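Local coordinates for protein cysteine synthase (Fusobacterium nucleatum subsp. nucleatum strain ATCC 25586, PDB 5XEM) that produces hydrogen sulfide in a pyridoxal-phosphate-dependent beta-replacement reaction and probably also makes L-cysteine from O-acetyl-L-serine and hydrogen sulfide, at residues K221-G226 and G267-G272; E205-P210 and V246-D251; D64-I69 and E138-V143; L51-E56 and F147-N152. All blocks are in the same frame, centred on the assembly; numbering follows the deposited sequence.

Overall arrangement
Interactions 1 and 2 belong to the side of the six-stranded mixed sheet, and interactions 3 and 4 to that of the four-stranded parallel sheet. Interaction 1 lines the active site and touches both PLP and the lanthionine ligand. Interaction 2 adjoins it, the centres about 10 Å apart. The two are joined by Lys-221 N and Asp-249 OD1, 3.1 Å apart in a probable hydrogen bond. Interaction 4 faces interaction 1 from the other side of the chain's centre, with nearest atoms about 7 Å apart. Interaction 3 packs on interaction 4 through Phe-142 and Met-53, and is the farther from interaction 1, with centres about 31 Å apart.

Interaction 1 (K221-G226 and G267-G272). With PLP (pyridoxal-5'-phosphate), chain D; 85F ((2R)-2-azanyl-3-[(2R)-2-azanyl-3-oxidanyl-3-oxidanylidene-propyl]sulfanyl-propanoic acid), chain C.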
# COMPACT_ATOMS: atom_id res chain seq x y z
N LYS A 221 -22.81 -1.95 -3.92
CA LYS A 221 -21.55 -1.37 -4.42
C LYS A 221 -20.41 -1.52 -3.40
O LYS A 221 -19.33 -0.92 -3.59
CB LYS A 221 -21.76 0.11 -4.75
CG LYS A 221 -22.83 0.36 -5.79
CD LYS A 221 -23.03 1.83 -6.10
CE LYS A 221 -24.18 2.02 -7.08
NZ LYS A 221 -24.49 3.46 -7.28
N ILE A 222 -20.62 -2.27 -2.33
CA ILE A 222 -19.60 -2.39 -1.28
C ILE A 222 -18.70 -3.56 -1.67
O ILE A 222 -18.84 -4.69 -1.18
CB ILE A 222 -20.18 -2.56 0.14
CG1 ILE A 222 -21.26 -1.48 0.41
CG2 ILE A 222 -19.07 -2.55 1.19
CD1 ILE A 222 -21.99 -1.64 1.73
N GLN A 223 -17.78 -3.27 -2.58
CA GLN A 223 -16.95 -4.31 -3.20
C GLN A 223 -16.24 -5.19 -2.19
O GLN A 223 -15.61 -4.68 -1.26
CB GLN A 223 -15.94 -3.68 -4.16
CG GLN A 223 -16.56 -2.92 -5.31
CD GLN A 223 -15.53 -2.42 -6.32
OE1 GLN A 223 -14.57 -3.13 -6.67
NE2 GLN A 223 -15.74 -1.19 -6.83
N GLY A 224 -16.31 -6.51 -2.38
CA GLY A 224 -15.70 -7.46 -1.45
C GLY A 224 -16.70 -7.99 -0.43
O GLY A 224 -16.64 -9.17 0.01
N MET A 225 -17.65 -7.15 -0.04
CA MET A 225 -18.66 -7.63 0.92
C MET A 225 -19.85 -8.24 0.15
O MET A 225 -19.90 -8.20 -1.08
CB MET A 225 -19.09 -6.49 1.84
CG MET A 225 -18.18 -6.31 3.04
SD MET A 225 -18.48 -4.83 4.01
CE MET A 225 -20.22 -5.11 4.45
N GLY A 226 -20.79 -8.81 0.89
CA GLY A 226 -21.96 -9.43 0.31
C GLY A 226 -21.71 -10.90 0.04
O GLY A 226 -20.58 -11.33 -0.09
N GLY A 267 -8.86 3.65 3.19
CA GLY A 267 -9.35 2.29 3.20
C GLY A 267 -10.30 2.07 2.05
O GLY A 267 -10.74 3.02 1.39
N GLY A 268 -10.64 0.82 1.81
CA GLY A 268 -11.57 0.52 0.73
C GLY A 268 -13.02 0.83 1.10
O GLY A 268 -13.33 1.30 2.19
N ILE A 269 -13.92 0.48 0.18
CA ILE A 269 -15.34 0.76 0.35
C ILE A 269 -15.87 -0.00 1.53
O ILE A 269 -16.66 0.52 2.32
CB ILE A 269 -16.15 0.44 -0.92
CG1 ILE A 269 -15.59 1.15 -2.17
CG2 ILE A 269 -17.62 0.85 -0.73
CD1 ILE A 269 -15.95 0.49 -3.52
N SER A 270 -15.46 -1.26 1.66
CA SER A 270 -15.90 -2.07 2.81
C SER A 270 -15.41 -1.52 4.14
O SER A 270 -16.06 -1.75 5.17
CB SER A 270 -15.53 -3.55 2.65
OG SER A 270 -14.17 -3.81 2.90
N THR A 271 -14.27 -0.83 4.16
CA THR A 271 -13.81 -0.18 5.38
C THR A 271 -14.76 0.97 5.74
O THR A 271 -15.07 1.14 6.92
CB THR A 271 -12.36 0.37 5.24
OG1 THR A 271 -11.46 -0.73 5.03
CG2 THR A 271 -11.96 1.17 6.45
N GLY A 272 -15.19 1.73 4.74
CA GLY A 272 -16.21 2.76 4.97
C GLY A 272 -17.49 2.17 5.53
O GLY A 272 -18.07 2.70 6.47
N1 PLP D . -13.78 -6.29 2.19
C2 PLP D . -13.08 -6.55 1.08
C2A PLP D . -12.39 -5.41 0.33
C3 PLP D . -12.95 -7.87 0.60
O3 PLP D . -12.22 -8.11 -0.52
C4 PLP D . -13.57 -8.92 1.27
C4A PLP D . -13.46 -10.35 0.78
C5 PLP D . -14.29 -8.61 2.43
C6 PLP D . -14.37 -7.29 2.87
C5A PLP D . -14.99 -9.67 3.26
O4P PLP D . -14.00 -10.49 3.97
P PLP D . -14.27 -12.05 4.36
O1P PLP D . -13.25 -12.49 5.25
O2P PLP D . -14.32 -12.73 3.08
O3P PLP D . -15.64 -12.03 4.94
N 85F C . -13.46 -10.49 -0.54
CA 85F C . -13.42 -11.84 -1.15
CB 85F C . -14.81 -12.21 -1.72
SG 85F C . -16.04 -12.53 -0.48
CD 85F C . -17.53 -13.05 -1.36
CE 85F C . -18.12 -11.99 -2.33
NZ2 85F C . -18.27 -10.68 -1.69
CZ1 85F C . -19.52 -12.50 -2.77
OH1 85F C . -20.22 -11.66 -3.42
OH2 85F C . -19.91 -13.66 -2.48
C 85F C . -12.38 -11.91 -2.25
OXT 85F C . -11.44 -11.11 -2.19
O 85F C . -12.52 -12.81 -3.12
O HOH W 1 -14.13 -2.43 -0.58
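Ser-270 is the tight point of this contact. Its CB lies 3.5 Å from Met-225 SD, and its CA is 3.6 Å from Ile-222 CG2. Met-225 and Ile-222 thus pack on the first turn of helix 269-284. Ile-269 adds its CG2 branch, 3.8 Å from Ile-222 CA. The Ser-270 hydroxyl sits in the crowded position between backbone N and carbonyl carbon (chi1 77°). From there OG donates a short hydrogen bond of 2.6 Å to PLP N1. A serine bonded to the pyridine nitrogen is a hallmark of fold-type II PLP enzymes such as cysteine synthase. With the serine as donor, N1 is probably unprotonated. Segment 221-226 carries a type II turn from Ile-222 to Met-225, and Gly-224 takes backbone angles that suit glycine. Gly-224 passes close to the cofactor ring, with its O 3.3 Å from PLP C4. The carbonyl oxygens of Gly-224 and Gly-226 both accept from NZ2 of the lanthionine, at 2.8 Å for Gly-224 O, and Met-225 O adds a weak bond. A water links Gln-223 O to Ser-270 N, accepting from that amide at 2.9 Å. The packing is looser toward solvent. The extended Gln-223 chain crosses Ile-269 obliquely, its NE2 3.7 Å from Ile-269 CD1, while its OE1 is taken by Ser-101 N. Lys-221 gives little beyond its carbonyl oxygen, and its extended chain leads away from helix 269-284 on the exposed side.

Interaction 2 (E205-P210 and V246-D251); sequences EPASSP and VCEDDD. With CA (calcium ion), chain J.
Ala-207, Val-246 and Glu-205 have the most surface buried here. Ala-207 CB points at the other segment and meets the carboxylate end of Glu-248, 3.4 Å from CD and almost equally far from the two oxygens. Glu-248 starts out away from Ala-207, but a bend at chi2 (-82°) brings its end back. Val-246 holds the other flank of Ala-207, with CG2 4.1 Å from the alanine CB. Its CG1 lies 3.9 Å from Glu-205 CG, where the two side chains run alongside each other and point the same way. The Glu-205 carboxylate goes on to Ser-213 OG and Leu-212 N. The backbones are stitched in parallel register. Cys-247 N donates to Glu-205 O, nearly along the C=O axis. Ala-207 N donates a straight 2.8 Å bond (175°) to Cys-247 O, from above the carbonyl plane. Two waters fill in between Ser-208 and the start of helix 249-263. One accepts from Ser-208 N and the other from Asp-249 N. Just beyond, Asp-250 binds a calcium ion through both carboxylate oxygens, each at 2.6 Å. This is the parallel strand pairing of a beta-alpha-beta unit, joining strand 200-206 to the edge strand 245-247.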
# COMPACT_ATOMS: atom_id res chain seq x y z
N GLU A 205 -23.06 -6.54 6.81
CA GLU A 205 -23.39 -6.91 5.43
C GLU A 205 -23.96 -5.70 4.70
O GLU A 205 -24.31 -4.69 5.33
CB GLU A 205 -24.36 -8.11 5.43
CG GLU A 205 -25.77 -7.81 5.88
CD GLU A 205 -26.68 -9.03 5.88
OE1 GLU A 205 -26.25 -10.10 5.40
OE2 GLU A 205 -27.83 -8.91 6.36
N PRO A 206 -24.02 -5.74 3.36
CA PRO A 206 -24.59 -4.60 2.66
C PRO A 206 -26.08 -4.48 2.94
O PRO A 206 -26.82 -5.48 2.84
CB PRO A 206 -24.35 -4.95 1.18
CG PRO A 206 -23.28 -5.96 1.19
CD PRO A 206 -23.46 -6.73 2.44
N ALA A 207 -26.54 -3.27 3.23
CA ALA A 207 -27.98 -3.05 3.43
C ALA A 207 -28.79 -3.45 2.22
O ALA A 207 -29.92 -3.91 2.40
CB ALA A 207 -28.28 -1.60 3.82
N SER A 208 -28.28 -3.28 0.99
CA SER A 208 -29.03 -3.68 -0.21
C SER A 208 -28.78 -5.14 -0.65
O SER A 208 -29.26 -5.58 -1.70
CB SER A 208 -28.78 -2.71 -1.36
OG SER A 208 -27.41 -2.49 -1.52
N SER A 209 -28.02 -5.88 0.14
CA SER A 209 -27.95 -7.32 -0.02
C SER A 209 -27.95 -8.01 1.33
O SER A 209 -26.99 -8.69 1.71
CB SER A 209 -26.75 -7.73 -0.84
OG SER A 209 -26.94 -9.07 -1.30
N PRO A 210 -29.09 -7.92 2.03
CA PRO A 210 -29.20 -8.28 3.42
C PRO A 210 -29.54 -9.75 3.62
O PRO A 210 -30.59 -10.08 4.22
CB PRO A 210 -30.31 -7.37 3.87
CG PRO A 210 -31.25 -7.40 2.73
CD PRO A 210 -30.38 -7.42 1.52
N VAL A 246 -25.62 -3.52 9.25
CA VAL A 246 -25.67 -3.23 7.84
C VAL A 246 -25.16 -1.83 7.52
O VAL A 246 -25.07 -0.97 8.39
CB VAL A 246 -27.09 -3.39 7.28
CG1 VAL A 246 -27.63 -4.78 7.59
CG2 VAL A 246 -28.02 -2.28 7.81
N CYS A 247 -24.88 -1.62 6.23
CA CYS A 247 -24.54 -0.30 5.72
C CYS A 247 -25.04 -0.13 4.29
O CYS A 247 -24.87 -1.02 3.46
CB CYS A 247 -23.04 -0.07 5.77
SG CYS A 247 -22.54 1.63 5.41
N GLU A 248 -25.67 1.00 4.03
CA GLU A 248 -26.07 1.39 2.67
C GLU A 248 -24.86 1.79 1.82
O GLU A 248 -23.85 2.25 2.34
CB GLU A 248 -27.11 2.52 2.71
CG GLU A 248 -28.41 2.17 3.45
CD GLU A 248 -29.42 1.38 2.61
OE1 GLU A 248 -29.15 1.07 1.43
OE2 GLU A 248 -30.52 1.08 3.13
N ASP A 249 -24.98 1.62 0.52
CA ASP A 249 -23.90 1.96 -0.41
C ASP A 249 -23.43 3.41 -0.22
O ASP A 249 -22.24 3.65 -0.10
CB ASP A 249 -24.37 1.79 -1.84
CG ASP A 249 -24.63 0.34 -2.24
OD1 ASP A 249 -24.18 -0.60 -1.52
OD2 ASP A 249 -25.27 0.16 -3.29
N ASP A 250 -24.36 4.37 -0.22
CA ASP A 250 -23.98 5.78 -0.16
C ASP A 250 -23.23 6.11 1.12
O ASP A 250 -22.23 6.82 1.09
CB ASP A 250 -25.19 6.76 -0.44
CG ASP A 250 -26.43 6.56 0.50
OD1 ASP A 250 -26.44 5.62 1.35
OD2 ASP A 250 -27.39 7.35 0.38
N ASP A 251 -23.69 5.59 2.25
CA ASP A 251 -23.05 5.82 3.54
C ASP A 251 -21.63 5.22 3.59
O ASP A 251 -20.72 5.83 4.18
CB ASP A 251 -23.88 5.24 4.67
CG ASP A 251 -25.22 5.93 4.84
OD1 ASP A 251 -25.33 7.12 4.45
OD2 ASP A 251 -26.16 5.29 5.37
CA CA J . -28.78 6.22 2.24
O HOH W 2 -25.56 -1.78 0.70
O HOH W 3 -27.44 0.55 -0.59
O HOH W 4 -27.54 8.37 3.45
O HOH W 5 -28.54 5.67 4.47

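Interaction 3 (D64-I69 and E138-V143)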
# COMPACT_ATOMS: atom_id res chain seq x y z
N ASP A 64 2.24 -29.49 -5.97
CA ASP A 64 3.58 -29.77 -6.53
C ASP A 64 3.97 -28.54 -7.34
O ASP A 64 3.16 -27.63 -7.55
CB ASP A 64 3.52 -30.97 -7.50
CG ASP A 64 3.00 -32.26 -6.84
OD1 ASP A 64 3.16 -32.42 -5.63
OD2 ASP A 64 2.44 -33.11 -7.56
N LYS A 65 5.20 -28.54 -7.86
CA LYS A 65 5.72 -27.44 -8.67
C LYS A 65 4.84 -27.14 -9.86
O LYS A 65 4.71 -25.97 -10.25
CB LYS A 65 7.15 -27.77 -9.19
CG LYS A 65 8.17 -28.12 -8.13
CD LYS A 65 9.43 -28.73 -8.75
CE LYS A 65 9.89 -30.00 -8.03
NZ LYS A 65 9.17 -31.20 -8.53
N ASP A 66 4.24 -28.17 -10.44
CA ASP A 66 3.44 -28.02 -11.65
C ASP A 66 1.91 -28.00 -11.40
O ASP A 66 1.15 -28.10 -12.33
CB ASP A 66 3.80 -29.11 -12.68
CG ASP A 66 3.63 -30.52 -12.15
OD1 ASP A 66 3.71 -30.72 -10.91
OD2 ASP A 66 3.42 -31.44 -12.97
N THR A 67 1.49 -27.85 -10.15
CA THR A 67 0.06 -27.77 -9.81
C THR A 67 -0.45 -26.36 -10.11
O THR A 67 0.16 -25.38 -9.67
CB THR A 67 -0.14 -28.04 -8.33
OG1 THR A 67 0.37 -29.34 -8.05
CG2 THR A 67 -1.63 -27.95 -7.96
N VAL A 68 -1.54 -26.28 -10.89
CA VAL A 68 -2.16 -24.98 -11.18
C VAL A 68 -3.10 -24.62 -10.03
O VAL A 68 -3.97 -25.42 -9.66
CB VAL A 68 -2.92 -25.03 -12.52
CG1 VAL A 68 -3.60 -23.71 -12.82
CG2 VAL A 68 -1.94 -25.37 -13.65
N ILE A 69 -2.97 -23.40 -9.50
CA ILE A 69 -3.85 -22.93 -8.46
C ILE A 69 -5.00 -22.22 -9.19
O ILE A 69 -4.75 -21.44 -10.10
CB ILE A 69 -3.15 -21.96 -7.49
CG1 ILE A 69 -1.81 -22.54 -7.01
CG2 ILE A 69 -4.07 -21.58 -6.34
CD1 ILE A 69 -1.88 -23.95 -6.46
N GLU A 138 -7.01 -29.19 -16.82
CA GLU A 138 -5.75 -29.30 -16.09
C GLU A 138 -5.47 -30.71 -15.55
O GLU A 138 -6.35 -31.35 -14.96
CB GLU A 138 -5.71 -28.34 -14.89
CG GLU A 138 -5.69 -26.88 -15.26
CD GLU A 138 -4.49 -26.46 -16.08
OE1 GLU A 138 -3.47 -27.18 -16.19
OE2 GLU A 138 -4.59 -25.34 -16.61
N LYS A 139 -4.23 -31.13 -15.73
CA LYS A 139 -3.77 -32.39 -15.19
C LYS A 139 -3.59 -32.35 -13.65
O LYS A 139 -3.86 -33.34 -12.96
CB LYS A 139 -2.45 -32.77 -15.88
CG LYS A 139 -1.81 -34.04 -15.36
CD LYS A 139 -0.57 -34.41 -16.16
CE LYS A 139 0.50 -35.04 -15.27
NZ LYS A 139 -0.11 -36.01 -14.32
N LYS A 140 -3.10 -31.22 -13.13
CA LYS A 140 -2.85 -31.08 -11.68
C LYS A 140 -3.38 -29.70 -11.27
O LYS A 140 -3.02 -28.70 -11.89
CB LYS A 140 -1.34 -31.13 -11.38
CG LYS A 140 -0.64 -32.47 -11.64
CD LYS A 140 0.66 -32.47 -10.85
CE LYS A 140 1.54 -33.67 -11.06
NZ LYS A 140 2.81 -33.36 -10.32
N TYR A 141 -4.23 -29.65 -10.24
CA TYR A 141 -4.72 -28.37 -9.75
C TYR A 141 -5.05 -28.45 -8.28
O TYR A 141 -5.19 -29.54 -7.72
CB TYR A 141 -5.92 -27.87 -10.56
CG TYR A 141 -7.10 -28.81 -10.56
CD1 TYR A 141 -7.95 -28.85 -9.48
CD2 TYR A 141 -7.37 -29.66 -11.65
CE1 TYR A 141 -9.03 -29.71 -9.46
CE2 TYR A 141 -8.46 -30.50 -11.65
CZ TYR A 141 -9.27 -30.54 -10.54
OH TYR A 141 -10.35 -31.38 -10.51
N PHE A 142 -5.15 -27.27 -7.66
CA PHE A 142 -5.63 -27.13 -6.33
C PHE A 142 -6.56 -25.91 -6.32
O PHE A 142 -6.17 -24.85 -6.78
CB PHE A 142 -4.46 -26.90 -5.36
CG PHE A 142 -4.90 -26.60 -3.96
CD1 PHE A 142 -5.49 -27.58 -3.20
CD2 PHE A 142 -4.73 -25.33 -3.41
CE1 PHE A 142 -5.93 -27.32 -1.91
CE2 PHE A 142 -5.14 -25.08 -2.10
CZ PHE A 142 -5.76 -26.08 -1.36
N VAL A 143 -7.76 -26.07 -5.77
CA VAL A 143 -8.67 -24.91 -5.58
C VAL A 143 -8.64 -24.57 -4.11
O VAL A 143 -9.10 -25.37 -3.33
CB VAL A 143 -10.11 -25.28 -6.00
CG1 VAL A 143 -11.07 -24.07 -5.79
CG2 VAL A 143 -10.11 -25.75 -7.45
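Lys-140 reaches across to the turn at Asp-64 to Thr-67 with its chain extended beyond CG. It crosses Asp-64 at about a right angle and Asp-66 obliquely. Its NZ ends between the two carboxylates. Asp-64 OD2 takes NZ on its anti lone pair at 2.8 Å. Asp-66 OD1 takes it on its syn lone pair at 2.9 Å, with a weaker bond to OD2. Two acids on one amine probably favour the charged lysine. The turn is braced from inside, because Thr-67 OG1 accepts from Asp-64 N. Thr-67 CG2 packs on the opposite backbone, 3.5 Å from Tyr-141 C. Further along, the side chains follow the two faces of the sheet. Ile-69 and Phe-142 run side by side in the same direction, with Ile-69 CD1 at the edge of the phenyl ring and 4.1 Å from Phe-142 CB. On the face of Val-68 and Tyr-141, Glu-138 crosses Val-68 at about a right angle and sets OE1 3.5 Å from CG2. Its OE2 pairs with Lys-93. The backbones are parallel. Val-68 N donates to Lys-140 O in a nearly straight 3.0 Å bond, and Phe-142 N donates to Val-68 O. Strand 141-142 is thereby added as the outermost strand beside 68-72 in the four-stranded parallel sheet. Strand 92-97 lies on the other flank of 68-72, and helix 123-136 packs against Tyr-141 and Val-143.

Interaction 4 (L51-E56 and F147-N152); sequences LKMIEE and FTNVNN
Helix 46-60 packs here on the residues leading into helix 151-167. An Asx turn lies there: Asn-149 OD1 accepts a capping bond of 2.9 Å from Asn-151 N. Lys-52 runs across Asn-151 at about a right angle. Its CB leaves the helix facing Asn-151 O at 3.9 Å. CG is anti to the backbone N (chi1 -168°) and lies equally near Asn-151 O and CB. CD continues past the same carbonyl oxygen, 3.8 Å away. CE comes within 3.5 Å of Asn-151 OD1. A bend at chi4 (72°) then turns NZ to its acids, a salt bridge to Glu-158 and a weak, long one to Glu-56 OE2 in its own helix. Glu-56, one turn further along that helix, meets the Asn-151 amide too, with CB 3.4 Å from ND2. The carboxylate and amide planes there are turned 44° apart. Met-53 crosses Asn-149 obliquely, and its CG and SD both lie against ND2 of that residue, which also donates to Pro-144 O. Asn-152 carries the contact toward the cofactor. Its ND2 bonds Gln-146 O and Thr-181 OG1, and Thr-181 in turn bonds PLP, so Asn-152 is a second-shell residue. No direct hydrogen bond joins the two segments. One water does so instead, donating to Met-53 O at 2.8 Å and accepting from both Asn-149 ND2 and Asn-151 ND2.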
# COMPACT_ATOMS: atom_id res chain seq x y z
N LEU A 51 -1.90 -17.10 2.12
CA LEU A 51 -0.71 -17.74 2.67
C LEU A 51 -1.08 -19.03 3.38
O LEU A 51 -0.48 -20.08 3.12
CB LEU A 51 0.01 -16.84 3.64
CG LEU A 51 1.33 -17.39 4.20
CD1 LEU A 51 2.30 -17.72 3.07
CD2 LEU A 51 1.92 -16.41 5.19
N LYS A 52 -2.04 -18.97 4.28
CA LYS A 52 -2.35 -20.18 5.04
C LYS A 52 -2.95 -21.28 4.17
O LYS A 52 -2.58 -22.46 4.33
CB LYS A 52 -3.23 -19.90 6.24
CG LYS A 52 -3.27 -21.14 7.16
CD LYS A 52 -3.88 -20.91 8.52
CE LYS A 52 -3.87 -22.17 9.37
NZ LYS A 52 -2.52 -22.54 9.86
N MET A 53 -3.87 -20.94 3.26
CA MET A 53 -4.44 -21.95 2.37
C MET A 53 -3.36 -22.61 1.53
O MET A 53 -3.36 -23.86 1.36
CB MET A 53 -5.54 -21.37 1.49
CG MET A 53 -6.77 -20.96 2.27
SD MET A 53 -8.18 -20.51 1.23
CE MET A 53 -7.55 -19.05 0.38
N ILE A 54 -2.42 -21.81 1.03
CA ILE A 54 -1.37 -22.38 0.19
C ILE A 54 -0.39 -23.21 1.02
O ILE A 54 -0.08 -24.34 0.65
CB ILE A 54 -0.60 -21.31 -0.63
CG1 ILE A 54 -1.51 -20.71 -1.70
CG2 ILE A 54 0.65 -21.92 -1.29
CD1 ILE A 54 -2.14 -21.69 -2.65
N GLU A 55 0.07 -22.65 2.13
CA GLU A 55 1.05 -23.35 2.97
C GLU A 55 0.50 -24.67 3.51
O GLU A 55 1.20 -25.69 3.44
CB GLU A 55 1.53 -22.48 4.10
CG GLU A 55 2.52 -21.43 3.66
CD GLU A 55 3.13 -20.72 4.84
OE1 GLU A 55 2.54 -20.66 5.94
OE2 GLU A 55 4.23 -20.19 4.64
N GLU A 56 -0.76 -24.68 3.96
CA GLU A 56 -1.35 -25.93 4.43
C GLU A 56 -1.47 -26.97 3.30
O GLU A 56 -1.18 -28.15 3.52
CB GLU A 56 -2.68 -25.71 5.17
CG GLU A 56 -2.57 -25.01 6.54
CD GLU A 56 -1.52 -25.60 7.46
OE1 GLU A 56 -1.45 -26.84 7.57
OE2 GLU A 56 -0.75 -24.86 8.09
N PHE A 147 -14.39 -19.98 0.26
CA PHE A 147 -15.75 -20.12 0.77
C PHE A 147 -15.95 -21.31 1.72
O PHE A 147 -16.83 -21.26 2.58
CB PHE A 147 -16.73 -20.20 -0.40
CG PHE A 147 -16.62 -19.03 -1.30
CD1 PHE A 147 -17.22 -17.84 -0.94
CD2 PHE A 147 -15.86 -19.08 -2.47
CE1 PHE A 147 -17.08 -16.72 -1.74
CE2 PHE A 147 -15.71 -17.95 -3.27
CZ PHE A 147 -16.33 -16.78 -2.90
N THR A 148 -15.13 -22.34 1.56
CA THR A 148 -15.28 -23.60 2.30
C THR A 148 -14.04 -24.00 3.11
O THR A 148 -14.12 -24.85 4.00
CB THR A 148 -15.61 -24.72 1.32
OG1 THR A 148 -14.47 -24.98 0.47
CG2 THR A 148 -16.80 -24.31 0.45
N ASN A 149 -12.89 -23.40 2.81
CA ASN A 149 -11.62 -23.82 3.40
C ASN A 149 -11.48 -23.28 4.81
O ASN A 149 -11.39 -22.07 5.02
CB ASN A 149 -10.47 -23.34 2.51
CG ASN A 149 -9.13 -23.99 2.82
OD1 ASN A 149 -8.82 -24.30 3.96
ND2 ASN A 149 -8.31 -24.18 1.78
N VAL A 150 -11.42 -24.18 5.80
CA VAL A 150 -11.30 -23.70 7.19
C VAL A 150 -10.03 -22.93 7.46
O VAL A 150 -9.96 -22.18 8.43
CB VAL A 150 -11.43 -24.80 8.26
CG1 VAL A 150 -12.79 -25.47 8.12
CG2 VAL A 150 -10.28 -25.79 8.17
N ASN A 151 -9.03 -23.07 6.60
CA ASN A 151 -7.81 -22.28 6.74
C ASN A 151 -8.00 -20.78 6.51
O ASN A 151 -7.10 -19.98 6.83
CB ASN A 151 -6.69 -22.83 5.87
CG ASN A 151 -6.19 -24.18 6.35
OD1 ASN A 151 -5.97 -24.34 7.55
ND2 ASN A 151 -6.07 -25.14 5.44
N ASN A 152 -9.14 -20.40 5.92
CA ASN A 152 -9.55 -18.98 5.89
C ASN A 152 -9.82 -18.46 7.34
O ASN A 152 -9.00 -17.71 7.90
CB ASN A 152 -10.71 -18.83 4.87
CG ASN A 152 -11.43 -17.51 4.93
OD1 ASN A 152 -11.15 -16.63 5.76
ND2 ASN A 152 -12.40 -17.36 4.02
O HOH W 6 -5.62 -25.22 2.36